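Local coordinates for DUF5642 domain-containing protein (Mycobacterium smegmatis, PDB 4TMD), which is of unknown function but belongs to the DUF5642 family of the Mog1p/PsbP clan and is probably made as an exported lipoprotein, at residues Ser15-Glu20 with Arg183-Ala188; Lys34-Gln39 with Ile82-Glu87; Glu57-Pro62 with Asn157-Val162. One frame throughout, in Å; residues are numbered along the deposited sequence.

Interaction 1: residues Ser15-Glu20 with Arg183-Ala188; sequences SSFGPE and RELLSA
Phe17 sends the tip of its ring against the forked end of Leu185, and most of this contact lies in that one meeting. The tight part is centred on Phe17 CZ, which sits 3.6 Å from Leu185 CD1 and equally 3.6 Å from Leu185 CD2, so that both methyls converge on CZ, CD1 at the edge near the ring plane and CD2 displaced to one side of it. CD1 also comes within 3.9 Å of Phe17 CE2. The two side chains run at about a right angle to each other. Phe17 takes a chi1 of -57°, with CG anti to the carbonyl carbon, which swings the ring in toward the helix although its CB is not aimed there. A long flat ring suits a loop residue that must span this gap, and a branched leucine presents two methyls from a single helix position. Phe21 and Phe81 also meet Phe17, and Leu185 reaches Leu13, Phe81 and Val83, so this part is buried among apolar side chains.

The other side is looser. Partly exposed Ser16 merely rests its OG 3.7 Å from Leu185 CD2, with no hydrogen bond to the helix, and a small polar residue fits such a border. Beyond it Glu184 is exposed to solvent.

Here the loop leading into edge strand 22-30 packs beside the C-terminal helix 179-194, which covers one face of a large antiparallel sheet, an alpha/beta layering consistent with the Mog1p/PsbP clan.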
ATOM      1  N   SER A  15     -11.358  15.351  -0.997  1.00 28.07           N
ATOM      2  CA  SER A  15     -12.673  15.636  -0.453  1.00 27.84           C
ATOM      3  C   SER A  15     -13.228  14.453   0.337  1.00 30.99           C
ATOM      4  O   SER A  15     -14.333  14.505   0.866  1.00 34.74           O
ATOM      5  CB  SER A  15     -13.616  16.032  -1.588  1.00 30.20           C
ATOM      6  OG  SER A  15     -13.085  17.149  -2.296  1.00 31.78           O
ATOM      7  N   SER A  16     -12.447  13.390   0.442  1.00 28.44           N
ATOM      8  CA  SER A  16     -12.871  12.233   1.207  1.00 19.05           C
ATOM      9  C   SER A  16     -12.478  12.367   2.689  1.00 33.41           C
ATOM     10  O   SER A  16     -12.831  11.520   3.502  1.00 29.50           O
ATOM     11  CB  SER A  16     -12.269  10.964   0.591  1.00 34.58           C
ATOM     12  OG  SER A  16     -12.746   9.785   1.210  1.00 48.97           O
ATOM     13  N   PHE A  17     -11.747  13.428   3.030  1.00 21.39           N
ATOM     14  CA  PHE A  17     -11.249  13.624   4.405  1.00 28.83           C
ATOM     15  C   PHE A  17     -11.791  14.917   5.029  1.00 36.27           C
ATOM     16  O   PHE A  17     -11.761  15.978   4.396  1.00 33.52           O
ATOM     17  CB  PHE A  17      -9.715  13.654   4.433  1.00 23.85           C
ATOM     18  CG  PHE A  17      -9.078  12.428   3.860  1.00 20.76           C
ATOM     19  CD1 PHE A  17      -8.659  12.403   2.537  1.00 22.26           C
ATOM     20  CD2 PHE A  17      -8.919  11.292   4.636  1.00 24.00           C
ATOM     21  CE1 PHE A  17      -8.066  11.264   1.997  1.00 21.02           C
ATOM     22  CE2 PHE A  17      -8.330  10.146   4.103  1.00 24.43           C
ATOM     23  CZ  PHE A  17      -7.919  10.135   2.779  1.00 19.36           C
ATOM     24  N   GLY A  18     -12.269  14.835   6.266  1.00 32.86           N
ATOM     25  CA  GLY A  18     -12.823  16.009   6.933  1.00 32.10           C
ATOM     26  C   GLY A  18     -11.771  17.006   7.390  1.00 35.60           C
ATOM     27  O   GLY A  18     -10.579  16.837   7.120  1.00 26.06           O
ATOM     28  N   PRO A  19     -12.202  18.060   8.105  1.00 35.16           N
ATOM     29  CA  PRO A  19     -11.288  19.116   8.554  1.00 29.48           C
ATOM     30  C   PRO A  19     -10.306  18.641   9.638  1.00 20.65           C
ATOM     31  O   PRO A  19      -9.314  19.325   9.891  1.00 26.15           O
ATOM     32  CB  PRO A  19     -12.237  20.182   9.108  1.00 32.51           C
ATOM     33  CG  PRO A  19     -13.421  19.410   9.563  1.00 33.95           C
ATOM     34  CD  PRO A  19     -13.572  18.258   8.605  1.00 24.02           C
ATOM     35  N   GLU A  20     -10.559  17.484  10.247  1.00 19.74           N
ATOM     36  CA  GLU A  20      -9.614  16.925  11.216  1.00 25.66           C
ATOM     37  C   GLU A  20      -8.401  16.301  10.522  1.00 26.37           C
ATOM     38  O   GLU A  20      -7.456  15.851  11.169  1.00 21.22           O
ATOM     39  CB  GLU A  20     -10.299  15.887  12.115  1.00 27.18           C
ATOM     40  CG  GLU A  20     -10.567  14.541  11.467  1.00 35.19           C
ATOM     41  CD  GLU A  20     -11.976  14.423  10.895  1.00 42.31           C
ATOM     42  OE1 GLU A  20     -12.441  15.375  10.226  1.00 35.83           O
ATOM     43  OE2 GLU A  20     -12.617  13.369  11.115  1.00 53.82           O
ATOM     44  N   ARG A 183      -9.902   0.581   3.188  1.00 13.12           N
ATOM     45  CA  ARG A 183     -10.509  -0.232   2.131  1.00 18.61           C
ATOM     46  C   ARG A 183     -11.483   0.603   1.290  1.00 20.68           C
ATOM     47  O   ARG A 183     -11.553   0.457   0.068  1.00 14.79           O
ATOM     48  CB  ARG A 183     -11.212  -1.463   2.721  1.00 14.49           C
ATOM     49  CG  ARG A 183     -10.241  -2.495   3.343  1.00 13.50           C
ATOM     50  CD  ARG A 183     -10.952  -3.786   3.719  1.00 23.70           C
ATOM     51  NE  ARG A 183     -12.099  -3.547   4.593  1.00 29.89           N
ATOM     52  CZ  ARG A 183     -12.062  -3.604   5.922  1.00 35.06           C
ATOM     53  NH1 ARG A 183     -10.931  -3.905   6.550  1.00 27.65           N
ATOM     54  NH2 ARG A 183     -13.159  -3.356   6.630  1.00 34.21           N
ATOM     55  N   GLU A 184     -12.225   1.499   1.930  1.00 14.19           N
ATOM     56  CA  GLU A 184     -13.117   2.375   1.160  1.00 17.33           C
ATOM     57  C   GLU A 184     -12.341   3.355   0.302  1.00 13.30           C
ATOM     58  O   GLU A 184     -12.744   3.659  -0.832  1.00 12.87           O
ATOM     59  CB  GLU A 184     -14.077   3.118   2.092  1.00 22.13           C
ATOM     60  CG  GLU A 184     -14.986   2.137   2.828  1.00 34.00           C
ATOM     61  CD  GLU A 184     -15.825   2.775   3.911  1.00 48.69           C
ATOM     62  OE1 GLU A 184     -15.691   4.000   4.144  1.00 39.02           O
ATOM     63  OE2 GLU A 184     -16.619   2.033   4.532  1.00 57.48           O
ATOM     64  N   LEU A 185     -11.211   3.851   0.812  1.00 13.29           N
ATOM     65  CA  LEU A 185     -10.358   4.696  -0.022  1.00 12.38           C
ATOM     66  C   LEU A 185      -9.892   3.957  -1.287  1.00 13.44           C
ATOM     67  O   LEU A 185      -9.757   4.571  -2.341  1.00 11.75           O
ATOM     68  CB  LEU A 185      -9.129   5.188   0.757  1.00 11.84           C
ATOM     69  CG  LEU A 185      -9.374   6.329   1.750  1.00 21.20           C
ATOM     70  CD1 LEU A 185      -8.105   6.570   2.556  1.00 21.69           C
ATOM     71  CD2 LEU A 185      -9.773   7.603   1.006  1.00 16.43           C
ATOM     72  N   LEU A 186      -9.623   2.655  -1.177  1.00 10.74           N
ATOM     73  CA  LEU A 186      -9.162   1.904  -2.343  1.00 10.76           C
ATOM     74  C   LEU A 186     -10.255   1.839  -3.411  1.00 12.44           C
ATOM     75  O   LEU A 186     -10.010   2.098  -4.585  1.00 10.43           O
ATOM     76  CB  LEU A 186      -8.732   0.497  -1.954  1.00 13.67           C
ATOM     77  CG  LEU A 186      -8.292  -0.355  -3.147  1.00 13.88           C
ATOM     78  CD1 LEU A 186      -6.921   0.094  -3.660  1.00 12.03           C
ATOM     79  CD2 LEU A 186      -8.296  -1.848  -2.780  1.00 14.85           C
ATOM     80  N   SER A 187     -11.467   1.496  -2.998  1.00 12.28           N
ATOM     81  CA  SER A 187     -12.579   1.442  -3.929  1.00 11.63           C
ATOM     82  C   SER A 187     -12.857   2.806  -4.544  1.00 13.88           C
ATOM     83  O   SER A 187     -13.114   2.927  -5.749  1.00 15.24           O
ATOM     84  CB  SER A 187     -13.821   0.920  -3.220  1.00 14.92           C
ATOM     85  OG  SER A 187     -13.582  -0.390  -2.760  1.00 25.50           O
ATOM     86  N   ALA A 188     -12.808   3.842  -3.715  1.00 10.44           N
ATOM     87  CA  ALA A 188     -13.123   5.176  -4.191  1.00 14.75           C
ATOM     88  C   ALA A 188     -12.059   5.663  -5.168  1.00 12.10           C
ATOM     89  O   ALA A 188     -12.388   6.307  -6.169  1.00 11.53           O
ATOM     90  CB  ALA A 188     -13.279   6.153  -3.007  1.00 15.19           C
TER

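Interaction 2: residues Lys34-Gln39 with Ile82-Glu87; sequences KLLSPQ and IVMAVE
Leu35 and Leu36, at the end of the short helix 33-36, press on Met84 and Val86, which project from one face of strand 79-88 in the large antiparallel sheet. Alternation along the strand sorts its residues: Met84 and Val86 point toward the short helix, while Val83 and Ala85 turn to the other face, where helix 179-194 packs.

Contacts of the methionine sulfur come first. Met84 SD has Leu36 CD2 at 3.6 Å and Leu35 CD2 at 3.8 Å, so two consecutive leucines of the helix share one sulfur. Leu35 manages this because its CG lies anti to the backbone N (chi1 -160°), which carries a methyl toward the strand from an otherwise exposed residue. Methionine suits the place, since its unbranched chain extends far enough from the strand for the sulfur to reach both leucines.

Contacts between methyl groups form the second kind. Val86 CG2 faces the fork of Leu36, 3.8 Å from CD2 and 3.9 Å from CD1. The short valine, close to the backbone, meets the longer leucine reaching down from the helix. Met69 of strand 67-76 touches both, and Phe61 also lies on Leu36, so this leucine is buried.

Hydrogen bonds run alongside the apolar contact and none crosses it. The backbone of Met84 pairs with Ile161, and that of Val86 with Met159, holding the strand in its sheet. Past the helix end, Ser37 OG bonds to Pro33 O, a use of a small hydroxyl that ties the exit from the helix back to its first residue.

Met84 ends in a bend at chi3 (-69°), which places CE 4.0 Å from Leu36 CD2.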
ATOM      1  N   LYS A  34      10.984   2.759  -5.389  1.00 59.16           N
ATOM      2  CA  LYS A  34      11.362   2.730  -3.980  1.00 63.77           C
ATOM      3  C   LYS A  34      10.294   3.372  -3.092  1.00 55.16           C
ATOM      4  O   LYS A  34      10.113   2.975  -1.942  1.00 65.73           O
ATOM      5  CB  LYS A  34      12.709   3.425  -3.774  0.74 65.96           C
ATOM      6  CG  LYS A  34      13.874   2.734  -4.468  1.00 73.46           C
ATOM      7  CD  LYS A  34      15.185   3.433  -4.158  1.00 76.93           C
ATOM      8  CE  LYS A  34      16.363   2.706  -4.779  1.00 77.90           C
ATOM      9  NZ  LYS A  34      17.663   3.278  -4.318  1.00 79.27           N
ATOM     10  N   LEU A  35       9.591   4.363  -3.628  1.00 45.55           N
ATOM     11  CA  LEU A  35       8.526   5.039  -2.893  1.00 56.14           C
ATOM     12  C   LEU A  35       7.273   4.168  -2.860  1.00 55.50           C
ATOM     13  O   LEU A  35       6.424   4.296  -1.973  1.00 53.22           O
ATOM     14  CB  LEU A  35       8.218   6.399  -3.532  1.00 52.09           C
ATOM     15  CG  LEU A  35       7.505   7.498  -2.731  0.68 65.43           C
ATOM     16  CD1 LEU A  35       7.813   8.854  -3.344  0.97 64.01           C
ATOM     17  CD2 LEU A  35       5.997   7.293  -2.665  0.68 63.90           C
ATOM     18  N   LEU A  36       7.173   3.268  -3.830  1.00 52.95           N
ATOM     19  CA  LEU A  36       5.956   2.493  -4.029  1.00 47.74           C
ATOM     20  C   LEU A  36       5.948   1.186  -3.240  1.00 46.19           C
ATOM     21  O   LEU A  36       4.929   0.817  -2.657  1.00 41.32           O
ATOM     22  CB  LEU A  36       5.766   2.218  -5.518  1.00 38.20           C
ATOM     23  CG  LEU A  36       5.444   3.471  -6.335  1.00 38.76           C
ATOM     24  CD1 LEU A  36       5.483   3.203  -7.835  1.00 30.95           C
ATOM     25  CD2 LEU A  36       4.083   4.037  -5.932  1.00 40.41           C
ATOM     26  N   SER A  37       7.087   0.500  -3.228  1.00 45.12           N
ATOM     27  CA  SER A  37       7.226  -0.781  -2.538  1.00 43.79           C
ATOM     28  C   SER A  37       7.409  -0.588  -1.034  1.00 45.67           C
ATOM     29  O   SER A  37       7.915   0.449  -0.603  1.00 42.74           O
ATOM     30  CB  SER A  37       8.416  -1.560  -3.105  1.00 48.03           C
ATOM     31  OG  SER A  37       8.451  -1.497  -4.519  1.00 53.56           O
ATOM     32  N   PRO A  38       7.004  -1.587  -0.229  1.00 45.73           N
ATOM     33  CA  PRO A  38       7.295  -1.530   1.208  1.00 36.33           C
ATOM     34  C   PRO A  38       8.801  -1.426   1.426  1.00 39.82           C
ATOM     35  O   PRO A  38       9.549  -1.850   0.551  1.00 34.37           O
ATOM     36  CB  PRO A  38       6.746  -2.862   1.737  1.00 35.64           C
ATOM     37  CG  PRO A  38       5.699  -3.260   0.739  1.00 34.55           C
ATOM     38  CD  PRO A  38       6.234  -2.792  -0.589  1.00 38.82           C
ATOM     39  N   GLN A  39       9.242  -0.862   2.545  1.00 36.58           N
ATOM     40  CA  GLN A  39      10.674  -0.688   2.749  1.00 35.92           C
ATOM     41  C   GLN A  39      11.366  -2.052   2.787  1.00 34.69           C
ATOM     42  O   GLN A  39      10.814  -3.032   3.282  1.00 30.02           O
ATOM     43  CB  GLN A  39      10.957   0.118   4.021  1.00 38.14           C
ATOM     44  CG  GLN A  39      10.708  -0.602   5.336  1.00 56.58           C
ATOM     45  CD  GLN A  39      10.985   0.290   6.538  1.00 61.48           C
ATOM     46  OE1 GLN A  39      11.170   1.500   6.395  1.00 68.14           O
ATOM     47  NE2 GLN A  39      11.013  -0.305   7.730  1.00 68.01           N
ATOM     48  N   ILE A  82      -2.113   7.074   2.715  1.00 14.18           N
ATOM     49  CA  ILE A  82      -1.527   7.482   1.438  1.00 15.90           C
ATOM     50  C   ILE A  82      -2.222   6.756   0.299  1.00 15.67           C
ATOM     51  O   ILE A  82      -2.229   5.524   0.263  1.00 16.28           O
ATOM     52  CB  ILE A  82      -0.034   7.175   1.371  1.00 16.11           C
ATOM     53  CG1 ILE A  82       0.695   7.859   2.522  1.00 26.53           C
ATOM     54  CG2 ILE A  82       0.546   7.612  -0.007  1.00 20.44           C
ATOM     55  CD1 ILE A  82       2.135   7.454   2.640  1.00 26.84           C
ATOM     56  N   VAL A  83      -2.830   7.502  -0.614  1.00 12.33           N
ATOM     57  CA  VAL A  83      -3.459   6.870  -1.778  1.00 13.10           C
ATOM     58  C   VAL A  83      -2.619   7.161  -3.031  1.00 17.79           C
ATOM     59  O   VAL A  83      -2.572   8.297  -3.489  1.00 17.45           O
ATOM     60  CB  VAL A  83      -4.909   7.362  -1.986  1.00 18.77           C
ATOM     61  CG1 VAL A  83      -5.551   6.634  -3.171  1.00 14.00           C
ATOM     62  CG2 VAL A  83      -5.734   7.128  -0.729  1.00 14.93           C
ATOM     63  N   MET A  84      -1.956   6.134  -3.568  1.00 16.41           N
ATOM     64  CA  MET A  84      -1.104   6.288  -4.746  1.00 17.18           C
ATOM     65  C   MET A  84      -1.725   5.618  -5.969  1.00 16.47           C
ATOM     66  O   MET A  84      -2.197   4.486  -5.881  1.00 15.62           O
ATOM     67  CB  MET A  84       0.292   5.693  -4.503  1.00 17.87           C
ATOM     68  CG  MET A  84       1.054   6.329  -3.355  1.00 34.92           C
ATOM     69  SD  MET A  84       2.663   5.556  -3.039  1.00 66.80           S
ATOM     70  CE  MET A  84       2.199   3.954  -2.391  1.00 38.04           C
ATOM     71  N   ALA A  85      -1.736   6.338  -7.088  1.00 15.87           N
ATOM     72  CA  ALA A  85      -2.209   5.802  -8.366  1.00 21.77           C
ATOM     73  C   ALA A  85      -1.045   5.764  -9.337  1.00 16.24           C
ATOM     74  O   ALA A  85      -0.352   6.768  -9.517  1.00 15.94           O
ATOM     75  CB  ALA A  85      -3.359   6.648  -8.943  1.00 14.18           C
ATOM     76  N   VAL A  86      -0.852   4.605  -9.958  1.00 19.12           N
ATOM     77  CA  VAL A  86       0.266   4.358 -10.863  1.00 13.85           C
ATOM     78  C   VAL A  86      -0.229   3.875 -12.222  1.00 21.77           C
ATOM     79  O   VAL A  86      -1.153   3.063 -12.288  1.00 17.64           O
ATOM     80  CB  VAL A  86       1.220   3.294 -10.283  1.00 15.63           C
ATOM     81  CG1 VAL A  86       2.304   2.913 -11.294  1.00 24.78           C
ATOM     82  CG2 VAL A  86       1.839   3.780  -8.994  1.00 27.86           C
ATOM     83  N   GLU A  87       0.367   4.390 -13.295  1.00 21.48           N
ATOM     84  CA  GLU A  87       0.136   3.850 -14.641  1.00 20.16           C
ATOM     85  C   GLU A  87       1.486   3.494 -15.233  1.00 19.26           C
ATOM     86  O   GLU A  87       2.378   4.338 -15.243  1.00 20.33           O
ATOM     87  CB  GLU A  87      -0.593   4.861 -15.526  1.00 18.63           C
ATOM     88  CG  GLU A  87      -0.973   4.311 -16.890  1.00 28.73           C
ATOM     89  CD  GLU A  87      -1.627   5.344 -17.803  1.00 40.82           C
ATOM     90  OE1 GLU A  87      -1.724   5.078 -19.020  1.00 48.23           O
ATOM     91  OE2 GLU A  87      -2.056   6.410 -17.312  1.00 40.27           O
TER

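Interaction 3: residues Glu57-Pro62 with Asn157-Val162; sequences EGQQFP and NYMVIV
Met159 meets Phe61 in a Met-aromatic contact, with the loop 57-62 lying over the face of the antiparallel sheet on which strand 158-166 points Met159 and Ile161. The methionine can be followed outward. Its CB points toward the loop, and with CG anti to the backbone N (chi1 177°) the chain extends straight away from the strand. SD is the first atom to touch: it lies 3.5 Å from Phe61 CZ and 3.7 Å from Phe61 CE2. Measured to the ring centroid, SD is 4.4 Å off and 54° from the ring normal, an oblique approach. The same sulfur passes 4.1 Å from Gln59 CG. At chi3 (-84°) the chain bends, bringing the terminal CE to the amide of Gln59, 4.0 Å from its CD. A polarisable, flexible side chain suits this position, since it serves a ring and an amide at once.

The amide is held by its own bonds. Gln59 OE1 accepts from Ser95 N, while NE2 gives one bond to Pro93 O and another, 3.0 Å long, to Gln60 O. A glutamine can therefore be buried here with both ends satisfied, its carbon chain offered to the methionine. Just before it, Gly58 has a positive phi, which glycine accommodates easily as the chain leaves helix 53-56.

Phe61 also touches Pro33, and its ring sits between the short helix and the sheet. Ile161 comes at it from the opposite direction, its CD1 lying in the ring plane at the edge, 3.4 Å from Phe61 CZ.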
ATOM      1  N   GLU A  57       8.251  -9.419   1.208  1.00 19.70           N
ATOM      2  CA  GLU A  57       8.670  -8.163   0.591  1.00 30.91           C
ATOM      3  C   GLU A  57       7.484  -7.288   0.161  1.00 33.66           C
ATOM      4  O   GLU A  57       7.639  -6.082  -0.045  1.00 33.14           O
ATOM      5  CB  GLU A  57       9.566  -8.448  -0.626  1.00 35.20           C
ATOM      6  CG  GLU A  57      10.686  -9.465  -0.361  1.00 35.62           C
ATOM      7  CD  GLU A  57      11.567  -9.716  -1.582  1.00 54.13           C
ATOM      8  OE1 GLU A  57      11.206  -9.261  -2.695  1.00 50.03           O
ATOM      9  OE2 GLU A  57      12.622 -10.370  -1.423  1.00 44.33           O
ATOM     10  N   GLY A  58       6.310  -7.898   0.020  1.00 23.18           N
ATOM     11  CA  GLY A  58       5.121  -7.166  -0.372  1.00 27.84           C
ATOM     12  C   GLY A  58       5.214  -6.747  -1.826  1.00 32.79           C
ATOM     13  O   GLY A  58       6.115  -7.180  -2.544  1.00 28.09           O
ATOM     14  N   GLN A  59       4.299  -5.881  -2.255  1.00 25.51           N
ATOM     15  CA  GLN A  59       4.176  -5.535  -3.665  1.00 23.72           C
ATOM     16  C   GLN A  59       5.416  -4.838  -4.212  1.00 30.42           C
ATOM     17  O   GLN A  59       5.764  -3.728  -3.796  1.00 29.01           O
ATOM     18  CB  GLN A  59       2.961  -4.646  -3.898  1.00 27.05           C
ATOM     19  CG  GLN A  59       2.791  -4.264  -5.364  1.00 22.20           C
ATOM     20  CD  GLN A  59       2.527  -5.480  -6.244  1.00 26.41           C
ATOM     21  OE1 GLN A  59       1.628  -6.285  -5.968  1.00 23.36           O
ATOM     22  NE2 GLN A  59       3.322  -5.627  -7.301  1.00 26.73           N
ATOM     23  N   GLN A  60       6.061  -5.492  -5.172  1.00 25.70           N
ATOM     24  CA  GLN A  60       7.269  -4.955  -5.785  1.00 37.05           C
ATOM     25  C   GLN A  60       7.013  -4.252  -7.118  1.00 32.62           C
ATOM     26  O   GLN A  60       6.076  -4.575  -7.843  1.00 31.72           O
ATOM     27  CB  GLN A  60       8.293  -6.079  -5.985  1.00 35.44           C
ATOM     28  CG  GLN A  60       8.822  -6.657  -4.681  1.00 39.49           C
ATOM     29  CD  GLN A  60       9.456  -5.593  -3.795  1.00 38.58           C
ATOM     30  OE1 GLN A  60      10.422  -4.935  -4.189  1.00 42.21           O
ATOM     31  NE2 GLN A  60       8.901  -5.409  -2.600  1.00 34.75           N
ATOM     32  N   PHE A  61       7.863  -3.281  -7.425  1.00 34.67           N
ATOM     33  CA  PHE A  61       7.870  -2.646  -8.730  1.00 42.88           C
ATOM     34  C   PHE A  61       9.249  -2.825  -9.355  1.00 51.07           C
ATOM     35  O   PHE A  61      10.205  -2.158  -8.943  1.00 44.83           O
ATOM     36  CB  PHE A  61       7.515  -1.165  -8.620  1.00 34.90           C
ATOM     37  CG  PHE A  61       6.114  -0.916  -8.143  1.00 43.10           C
ATOM     38  CD1 PHE A  61       5.781  -1.079  -6.807  1.00 34.23           C
ATOM     39  CD2 PHE A  61       5.129  -0.519  -9.031  1.00 35.72           C
ATOM     40  CE1 PHE A  61       4.496  -0.855  -6.370  1.00 42.17           C
ATOM     41  CE2 PHE A  61       3.842  -0.286  -8.600  1.00 34.21           C
ATOM     42  CZ  PHE A  61       3.523  -0.455  -7.269  1.00 40.06           C
ATOM     43  N   PRO A  62       9.356  -3.739 -10.335  1.00 44.70           N
ATOM     44  CA  PRO A  62      10.605  -4.024 -11.054  1.00 52.48           C
ATOM     45  C   PRO A  62      11.307  -2.747 -11.519  1.00 55.39           C
ATOM     46  O   PRO A  62      10.641  -1.795 -11.930  1.00 49.71           O
ATOM     47  CB  PRO A  62      10.148  -4.878 -12.247  1.00 46.93           C
ATOM     48  CG  PRO A  62       8.644  -4.792 -12.262  1.00 49.36           C
ATOM     49  CD  PRO A  62       8.234  -4.538 -10.854  1.00 45.69           C
ATOM     50  N   ASN A 157      -3.052  -1.621 -17.021  1.00 18.45           N
ATOM     51  CA  ASN A 157      -1.728  -1.102 -16.702  0.64 20.38           C
ATOM     52  C   ASN A 157      -1.787  -0.093 -15.558  1.00 18.32           C
ATOM     53  O   ASN A 157      -0.933   0.784 -15.443  1.00 19.34           O
ATOM     54  CB  ASN A 157      -1.090  -0.485 -17.945  0.64 18.73           C
ATOM     55  CG  ASN A 157      -0.909  -1.505 -19.068  0.64 21.50           C
ATOM     56  OD1 ASN A 157      -1.071  -2.706 -18.853  0.64 28.34           O
ATOM     57  ND2 ASN A 157      -0.582  -1.034 -20.261  0.64 21.51           N
ATOM     58  N   TYR A 158      -2.807  -0.229 -14.716  1.00 15.94           N
ATOM     59  CA  TYR A 158      -2.959   0.666 -13.578  1.00 17.91           C
ATOM     60  C   TYR A 158      -2.793  -0.099 -12.296  1.00 18.36           C
ATOM     61  O   TYR A 158      -3.177  -1.267 -12.174  1.00 13.81           O
ATOM     62  CB  TYR A 158      -4.324   1.364 -13.577  1.00 16.27           C
ATOM     63  CG  TYR A 158      -4.497   2.394 -14.661  1.00 21.38           C
ATOM     64  CD1 TYR A 158      -4.169   3.722 -14.439  1.00 24.93           C
ATOM     65  CD2 TYR A 158      -5.004   2.036 -15.914  1.00 28.42           C
ATOM     66  CE1 TYR A 158      -4.330   4.671 -15.430  1.00 28.67           C
ATOM     67  CE2 TYR A 158      -5.161   2.982 -16.924  1.00 23.59           C
ATOM     68  CZ  TYR A 158      -4.823   4.296 -16.671  1.00 30.45           C
ATOM     69  OH  TYR A 158      -4.978   5.244 -17.653  1.00 35.76           O
ATOM     70  N   MET A 159      -2.260   0.582 -11.303  1.00 15.14           N
ATOM     71  CA  MET A 159      -2.216  -0.004  -9.979  1.00 21.08           C
ATOM     72  C   MET A 159      -2.523   1.089  -8.991  1.00 17.95           C
ATOM     73  O   MET A 159      -2.006   2.189  -9.148  1.00 15.51           O
ATOM     74  CB  MET A 159      -0.847  -0.615  -9.708  1.00 19.63           C
ATOM     75  CG  MET A 159      -0.697  -1.188  -8.327  1.00 23.04           C
ATOM     76  SD  MET A 159       0.733  -2.293  -8.272  1.00 32.66           S
ATOM     77  CE  MET A 159       0.010  -3.815  -8.872  1.00 20.73           C
ATOM     78  N   VAL A 160      -3.378   0.800  -8.008  1.00 13.67           N
ATOM     79  CA  VAL A 160      -3.698   1.775  -6.978  1.00 13.28           C
ATOM     80  C   VAL A 160      -3.317   1.172  -5.647  1.00 15.41           C
ATOM     81  O   VAL A 160      -3.647   0.021  -5.369  1.00 14.76           O
ATOM     82  CB  VAL A 160      -5.193   2.166  -6.982  1.00 22.84           C
ATOM     83  CG1 VAL A 160      -5.517   3.042  -5.772  1.00 20.68           C
ATOM     84  CG2 VAL A 160      -5.559   2.878  -8.291  1.00 17.77           C
ATOM     85  N   ILE A 161      -2.593   1.932  -4.839  1.00 13.73           N
ATOM     86  CA  ILE A 161      -2.129   1.433  -3.559  1.00 15.44           C
ATOM     87  C   ILE A 161      -2.545   2.360  -2.424  1.00 14.24           C
ATOM     88  O   ILE A 161      -2.205   3.547  -2.424  1.00 19.53           O
ATOM     89  CB  ILE A 161      -0.598   1.284  -3.520  1.00 17.66           C
ATOM     90  CG1 ILE A 161      -0.099   0.503  -4.738  1.00 21.30           C
ATOM     91  CG2 ILE A 161      -0.179   0.613  -2.221  1.00 25.03           C
ATOM     92  CD1 ILE A 161       1.383   0.269  -4.699  1.00 33.65           C
ATOM     93  N   VAL A 162      -3.286   1.815  -1.468  1.00 12.30           N
ATOM     94  CA  VAL A 162      -3.610   2.560  -0.261  1.00 11.74           C
ATOM     95  C   VAL A 162      -2.757   1.996   0.866  1.00 15.16           C
ATOM     96  O   VAL A 162      -2.734   0.782   1.103  1.00 17.13           O
ATOM     97  CB  VAL A 162      -5.123   2.488   0.087  1.00 16.45           C
ATOM     98  CG1 VAL A 162      -5.412   3.156   1.460  1.00 10.88           C
ATOM     99  CG2 VAL A 162      -5.948   3.153  -1.028  1.00 13.07           C
TER

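How the interactions relate
From the N terminus, residues 15-20 come first and meet the most distant partner in sequence, helix 179-194, so the loop that interaction 1 closes encloses the other two. Next come 34-39 and then 57-62; interaction 2 closes at 82-87 and interaction 3 at 157-162, so these two cross. They are close neighbours, with centres about 6 Å apart, on one face of the sheet, where strands 79-88 and 158-166 lie side by side. Interaction 1 belongs to the other face: Leu185 packs on Val83 and Leu186 on Val160 and Val162. Together they tie loops 15-20 and 57-62, short helix 33-36 and the C-terminal helix to the same central strands.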